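Local coordinates for capsid protein (Penaeus vannamei nodavirus, PDB 5YKZ), which forms the viral capsid, its protruding domain probably pairing with a second copy to make the dimeric surface spikes, at residues 48-62 against 97-110. Sequence-based numbering, arbitrary orientation.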
loop_
_atom_site.group_PDB
_atom_site.type_symbol
_atom_site.label_atom_id
_atom_site.label_comp_id
_atom_site.label_asym_id
_atom_site.label_seq_id
_atom_site.Cartn_x
_atom_site.Cartn_y
_atom_site.Cartn_z
ATOM N N GLN B 48 6.127 -7.303 10.490
ATOM C CA GLN B 48 7.451 -6.740 10.856
ATOM C C GLN B 48 7.489 -6.268 12.216
ATOM O O GLN B 48 6.553 -5.656 12.720
ATOM C CB GLN B 48 7.840 -5.612 9.859
ATOM C CG GLN B 48 8.008 -6.103 8.461
ATOM C CD GLN B 48 9.069 -7.121 8.334
ATOM O OE1 GLN B 48 10.224 -6.805 8.687
ATOM N NE2 GLN B 48 8.756 -8.233 7.841
ATOM N N ASN B 49 8.640 -6.480 12.893
ATOM C CA ASN B 49 8.909 -5.885 14.178
ATOM C C ASN B 49 9.879 -4.760 14.024
ATOM O O ASN B 49 11.098 -4.979 14.016
ATOM C CB ASN B 49 9.439 -6.901 15.174
ATOM C CG ASN B 49 9.721 -6.274 16.465
ATOM O OD1 ASN B 49 9.409 -5.155 16.746
ATOM N ND2 ASN B 49 10.272 -7.104 17.391
ATOM N N PHE B 50 9.363 -3.543 13.827
ATOM C CA PHE B 50 10.200 -2.353 13.643
ATOM C C PHE B 50 10.780 -1.887 14.938
ATOM O O PHE B 50 11.539 -0.910 14.875
ATOM C CB PHE B 50 9.366 -1.223 12.970
ATOM C CG PHE B 50 8.872 -1.549 11.608
ATOM C CD1 PHE B 50 9.744 -1.534 10.499
ATOM C CD2 PHE B 50 7.555 -1.844 11.332
ATOM C CE1 PHE B 50 9.290 -1.777 9.262
ATOM C CE2 PHE B 50 7.088 -2.092 10.081
ATOM C CZ PHE B 50 7.985 -2.074 9.028
ATOM N N GLN B 51 10.489 -2.521 16.056
ATOM C CA GLN B 51 10.973 -2.138 17.407
ATOM C C GLN B 51 11.891 -3.182 17.911
ATOM O O GLN B 51 12.148 -3.192 19.163
ATOM C CB GLN B 51 9.789 -1.922 18.325
ATOM C CG GLN B 51 8.983 -0.731 17.837
ATOM C CD GLN B 51 7.802 -0.326 18.738
ATOM O OE1 GLN B 51 7.613 -0.855 19.822
ATOM N NE2 GLN B 51 6.964 0.542 18.221
ATOM N N SER B 52 12.523 -3.959 17.100
ATOM C CA SER B 52 13.494 -4.992 17.509
ATOM C C SER B 52 14.762 -4.318 18.012
ATOM O O SER B 52 15.574 -5.015 18.667
ATOM C CB SER B 52 13.788 -5.943 16.366
ATOM O OG SER B 52 14.014 -5.274 15.148
ATOM N N GLU B 53 14.994 -3.038 17.738
ATOM C CA GLU B 53 16.164 -2.253 18.248
ATOM C C GLU B 53 15.745 -0.811 18.149
ATOM O O GLU B 53 14.653 -0.481 17.580
ATOM C CB GLU B 53 17.424 -2.572 17.432
ATOM C CG GLU B 53 17.392 -2.168 15.953
ATOM C CD GLU B 53 16.413 -3.000 15.152
ATOM O OE1 GLU B 53 16.509 -4.236 15.081
ATOM O OE2 GLU B 53 15.497 -2.389 14.527
ATOM N N ALA B 54 16.521 0.098 18.754
ATOM C CA ALA B 54 16.194 1.477 18.745
ATOM C C ALA B 54 16.249 2.056 17.361
ATOM O O ALA B 54 16.918 1.584 16.518
ATOM C CB ALA B 54 17.115 2.246 19.718
ATOM N N GLY B 55 15.557 3.174 17.275
ATOM C CA GLY B 55 15.533 3.994 16.073
ATOM C C GLY B 55 14.371 3.648 15.166
ATOM O O GLY B 55 13.695 2.642 15.321
ATOM N N ILE B 56 14.109 4.554 14.252
ATOM C CA ILE B 56 12.920 4.517 13.405
ATOM C C ILE B 56 13.308 3.979 12.001
ATOM O O ILE B 56 14.199 4.530 11.363
ATOM C CB ILE B 56 12.306 5.848 13.314
ATOM C CG1 ILE B 56 11.987 6.492 14.722
ATOM C CG2 ILE B 56 10.987 5.778 12.502
ATOM C CD1 ILE B 56 11.602 7.972 14.641
ATOM N N TYR B 57 12.539 3.015 11.507
ATOM C CA TYR B 57 12.599 2.570 10.108
ATOM C C TYR B 57 11.956 3.668 9.273
ATOM O O TYR B 57 10.737 3.919 9.413
ATOM C CB TYR B 57 11.861 1.265 9.932
ATOM C CG TYR B 57 11.956 0.713 8.527
ATOM C CD1 TYR B 57 11.142 1.129 7.535
ATOM C CD2 TYR B 57 12.891 -0.239 8.210
ATOM C CE1 TYR B 57 11.273 0.666 6.233
ATOM C CE2 TYR B 57 13.017 -0.769 6.953
ATOM C CZ TYR B 57 12.206 -0.263 5.941
ATOM O OH TYR B 57 12.320 -0.726 4.637
ATOM N N ILE B 58 12.728 4.339 8.396
ATOM C CA ILE B 58 12.259 5.343 7.485
ATOM C C ILE B 58 12.865 5.114 6.139
ATOM O O ILE B 58 14.099 5.277 5.972
ATOM C CB ILE B 58 12.634 6.775 7.970
ATOM C CG1 ILE B 58 12.146 7.048 9.419
ATOM C CG2 ILE B 58 12.002 7.797 7.034
ATOM C CD1 ILE B 58 12.492 8.416 9.985
ATOM N N LEU B 59 12.035 4.742 5.188
ATOM C CA LEU B 59 12.458 4.479 3.822
ATOM C C LEU B 59 11.798 5.463 2.913
ATOM O O LEU B 59 10.542 5.706 3.058
ATOM C CB LEU B 59 12.115 3.041 3.445
ATOM C CG LEU B 59 12.447 2.636 1.998
ATOM C CD1 LEU B 59 12.815 1.199 1.899
ATOM C CD2 LEU B 59 11.228 2.889 1.084
ATOM N N SER B 60 12.488 5.940 1.927
ATOM C CA SER B 60 11.890 6.689 0.831
ATOM C C SER B 60 12.416 6.084 -0.484
ATOM O O SER B 60 13.609 5.796 -0.563
ATOM C CB SER B 60 12.310 8.133 0.921
ATOM O OG SER B 60 11.623 8.951 0.017
ATOM N N ALA B 61 11.544 5.959 -1.462
ATOM C CA ALA B 61 11.921 5.430 -2.786
ATOM C C ALA B 61 11.344 6.309 -3.808
ATOM O O ALA B 61 10.130 6.597 -3.828
ATOM C CB ALA B 61 11.488 4.042 -2.932
ATOM N N THR B 62 12.143 6.606 -4.849
ATOM C CA THR B 62 11.664 7.403 -5.941
ATOM C C THR B 62 12.252 6.787 -7.213
ATOM O O THR B 62 13.477 6.486 -7.187
ATOM C CB THR B 62 12.154 8.845 -5.855
ATOM O OG1 THR B 62 13.586 8.832 -6.000
ATOM C CG2 THR B 62 11.588 9.552 -4.657
ATOM N N LEU B 97 15.123 2.358 -9.100
ATOM C CA LEU B 97 14.666 3.204 -8.014
ATOM C C LEU B 97 15.846 3.746 -7.247
ATOM O O LEU B 97 16.853 3.034 -7.104
ATOM C CB LEU B 97 13.763 2.441 -7.055
ATOM C CG LEU B 97 12.547 1.773 -7.634
ATOM C CD1 LEU B 97 11.808 1.020 -6.519
ATOM C CD2 LEU B 97 11.620 2.734 -8.297
ATOM N N SER B 98 15.705 4.883 -6.689
ATOM C CA SER B 98 16.629 5.421 -5.683
ATOM C C SER B 98 16.025 5.162 -4.303
ATOM O O SER B 98 14.852 5.646 -4.098
ATOM C CB SER B 98 16.804 6.870 -5.895
ATOM O OG SER B 98 17.587 7.488 -4.893
ATOM N N VAL B 99 16.644 4.464 -3.416
ATOM C CA VAL B 99 16.059 4.051 -2.125
ATOM C C VAL B 99 16.971 4.490 -1.035
ATOM O O VAL B 99 18.198 4.293 -1.098
ATOM C CB VAL B 99 15.927 2.533 -2.089
ATOM C CG1 VAL B 99 15.299 2.149 -0.746
ATOM C CG2 VAL B 99 15.079 1.974 -3.214
ATOM N N VAL B 100 16.436 5.143 -0.029
ATOM C CA VAL B 100 17.216 5.651 1.066
ATOM C C VAL B 100 16.584 5.302 2.385
ATOM O O VAL B 100 15.335 5.412 2.553
ATOM C CB VAL B 100 17.455 7.162 0.961
ATOM C CG1 VAL B 100 16.217 7.915 0.931
ATOM C CG2 VAL B 100 18.451 7.670 2.038
ATOM N N LEU B 101 17.391 4.803 3.303
ATOM C CA LEU B 101 16.978 4.406 4.652
ATOM C C LEU B 101 17.645 5.369 5.625
ATOM O O LEU B 101 18.887 5.489 5.606
ATOM C CB LEU B 101 17.431 3.038 4.928
ATOM C CG LEU B 101 16.879 2.148 5.961
ATOM C CD1 LEU B 101 15.364 2.045 5.949
ATOM C CD2 LEU B 101 17.474 0.729 5.903
ATOM N N THR B 102 16.902 6.026 6.469
ATOM C CA THR B 102 17.489 7.077 7.344
ATOM C C THR B 102 18.400 6.458 8.365
ATOM O O THR B 102 19.490 7.097 8.652
ATOM C CB THR B 102 16.372 7.878 7.975
ATOM O OG1 THR B 102 15.574 8.456 6.936
ATOM C CG2 THR B 102 16.842 8.982 8.925
ATOM N N THR B 103 18.088 5.350 8.953
ATOM C CA THR B 103 18.902 4.641 9.862
ATOM C C THR B 103 19.110 3.278 9.282
ATOM O O THR B 103 18.144 2.450 9.245
ATOM C CB THR B 103 18.305 4.631 11.254
ATOM O OG1 THR B 103 18.154 5.950 11.719
ATOM C CG2 THR B 103 19.184 3.904 12.272
ATOM N N ALA B 104 20.295 2.938 8.801
ATOM C CA ALA B 104 20.519 1.698 8.089
ATOM C C ALA B 104 20.497 0.475 8.937
ATOM O O ALA B 104 20.322 -0.643 8.389
ATOM C CB ALA B 104 21.812 1.778 7.282
ATOM N N SER B 105 20.638 0.583 10.246
ATOM C CA SER B 105 20.573 -0.537 11.129
ATOM C C SER B 105 19.172 -1.110 11.315
ATOM O O SER B 105 18.995 -2.105 11.974
ATOM C CB SER B 105 21.201 -0.174 12.481
ATOM O OG SER B 105 20.670 0.962 13.002
ATOM N N LYS B 106 18.165 -0.454 10.696
ATOM C CA LYS B 106 16.798 -0.952 10.697
ATOM C C LYS B 106 16.693 -1.911 9.528
ATOM O O LYS B 106 16.488 -1.481 8.387
ATOM C CB LYS B 106 15.804 0.206 10.609
ATOM C CG LYS B 106 15.971 1.272 11.661
ATOM C CD LYS B 106 15.799 0.763 13.083
ATOM C CE LYS B 106 14.399 0.266 13.337
ATOM N NZ LYS B 106 14.225 -0.086 14.760
ATOM N N LYS B 107 16.894 -3.188 9.809
ATOM C CA LYS B 107 17.033 -4.206 8.775
ATOM C C LYS B 107 15.733 -4.934 8.462
ATOM O O LYS B 107 15.736 -6.028 7.859
ATOM C CB LYS B 107 18.113 -5.262 9.168
ATOM C CG LYS B 107 19.483 -4.743 9.507
ATOM C CD LYS B 107 19.976 -3.981 8.317
ATOM C CE LYS B 107 21.528 -3.654 8.471
ATOM N NZ LYS B 107 21.994 -2.729 7.445
ATOM N N GLN B 108 14.606 -4.338 8.892
ATOM C CA GLN B 108 13.286 -4.919 8.640
ATOM C C GLN B 108 13.073 -4.994 7.122
ATOM O O GLN B 108 13.721 -4.339 6.335
ATOM C CB GLN B 108 12.196 -4.053 9.288
ATOM C CG GLN B 108 12.214 -4.147 10.802
ATOM C CD GLN B 108 13.263 -3.297 11.513
ATOM O OE1 GLN B 108 13.892 -2.465 10.893
ATOM N NE2 GLN B 108 13.463 -3.578 12.811
ATOM N N THR B 109 12.089 -5.806 6.723
ATOM C CA THR B 109 11.772 -6.054 5.332
ATOM C C THR B 109 10.480 -5.387 4.965
ATOM O O THR B 109 9.415 -5.664 5.563
ATOM C CB THR B 109 11.663 -7.546 5.053
ATOM O OG1 THR B 109 12.928 -8.193 5.343
ATOM C CG2 THR B 109 11.386 -7.814 3.591
ATOM N N THR B 110 10.560 -4.507 3.978
ATOM C CA THR B 110 9.356 -3.888 3.391
ATOM C C THR B 110 9.499 -4.050 1.888
ATOM O O THR B 110 10.529 -4.482 1.374
ATOM C CB THR B 110 9.173 -2.453 3.805
ATOM O OG1 THR B 110 10.133 -1.623 3.178
ATOM C CG2 THR B 110 9.210 -2.287 5.315
HETATM O O HOH W 1 16.796 -4.803 12.301
HETATM O O HOH W 2 19.512 0.808 15.634
HETATM O O HOH W 3 15.622 3.796 9.035
HETATM O O HOH W 4 15.684 6.780 11.105
#
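Lys106 and Glu53 meet at the centre of a polar cluster in which the Lys106 chain reaches into the loop 49-55. That chain bends at chi2 and chi3, both near -60°, which curls it so that Lys106 NZ meets the carbonyls of the loop. Lys106 NZ forms a salt bridge with Glu53 OE2 at 2.6 Å. It also donates to two backbone carbonyls, Phe50 O and Gly55 O, each 2.8 Å from Lys106 NZ.

Glu53 OE2 has a second donor. Gln108 NE2 meets Glu53 OE2 on the syn lone pair, 2.9 Å away and nearly straight at 170°, while Lys106 NZ comes from the anti side. Gln108 NE2 also donates to Asn49 O. Both bonds hold the amide, yet Gln108 OE1 is buried without a polar partner and lies against Tyr57 CD2. Nearby, Gln48 OE1 takes the N-H of Thr109 from above its carbonyl plane.

Tyr57 is met on both faces of its ring. Leu101 CD1 sits over one in a CH-pi contact, 4.0 Å from the Tyr57 ring centroid. Phe50 CE1 lies over the opposite face, near the rim. The ring stands almost perpendicular to the Gln108 amide, 89° between planes. Tyr57 OH and Thr110 OG1 share a 2.8 Å hydrogen bond.

Beyond the loops, strands 58-62 and 97-101 pair antiparallel. Ser60 with Val100 and Thr62 with Ser98 are hydrogen-bonded pairs. Leu59 and Ala61 face the same side as Val99 and Leu101; there Leu59 CD1 touches Val99 CG1 at 3.8 Å. Water 3 bridges Ile56 O and Ile58 N to Thr103 N where the pairing ends.

At Gln48 the sheet continues into the second subunit. The buried ammonium is matched by one carboxylate and carbonyl oxygens, which probably keeps Lys106 charged and ties the irregular loop beside the dimer interface to the 102-110 connection.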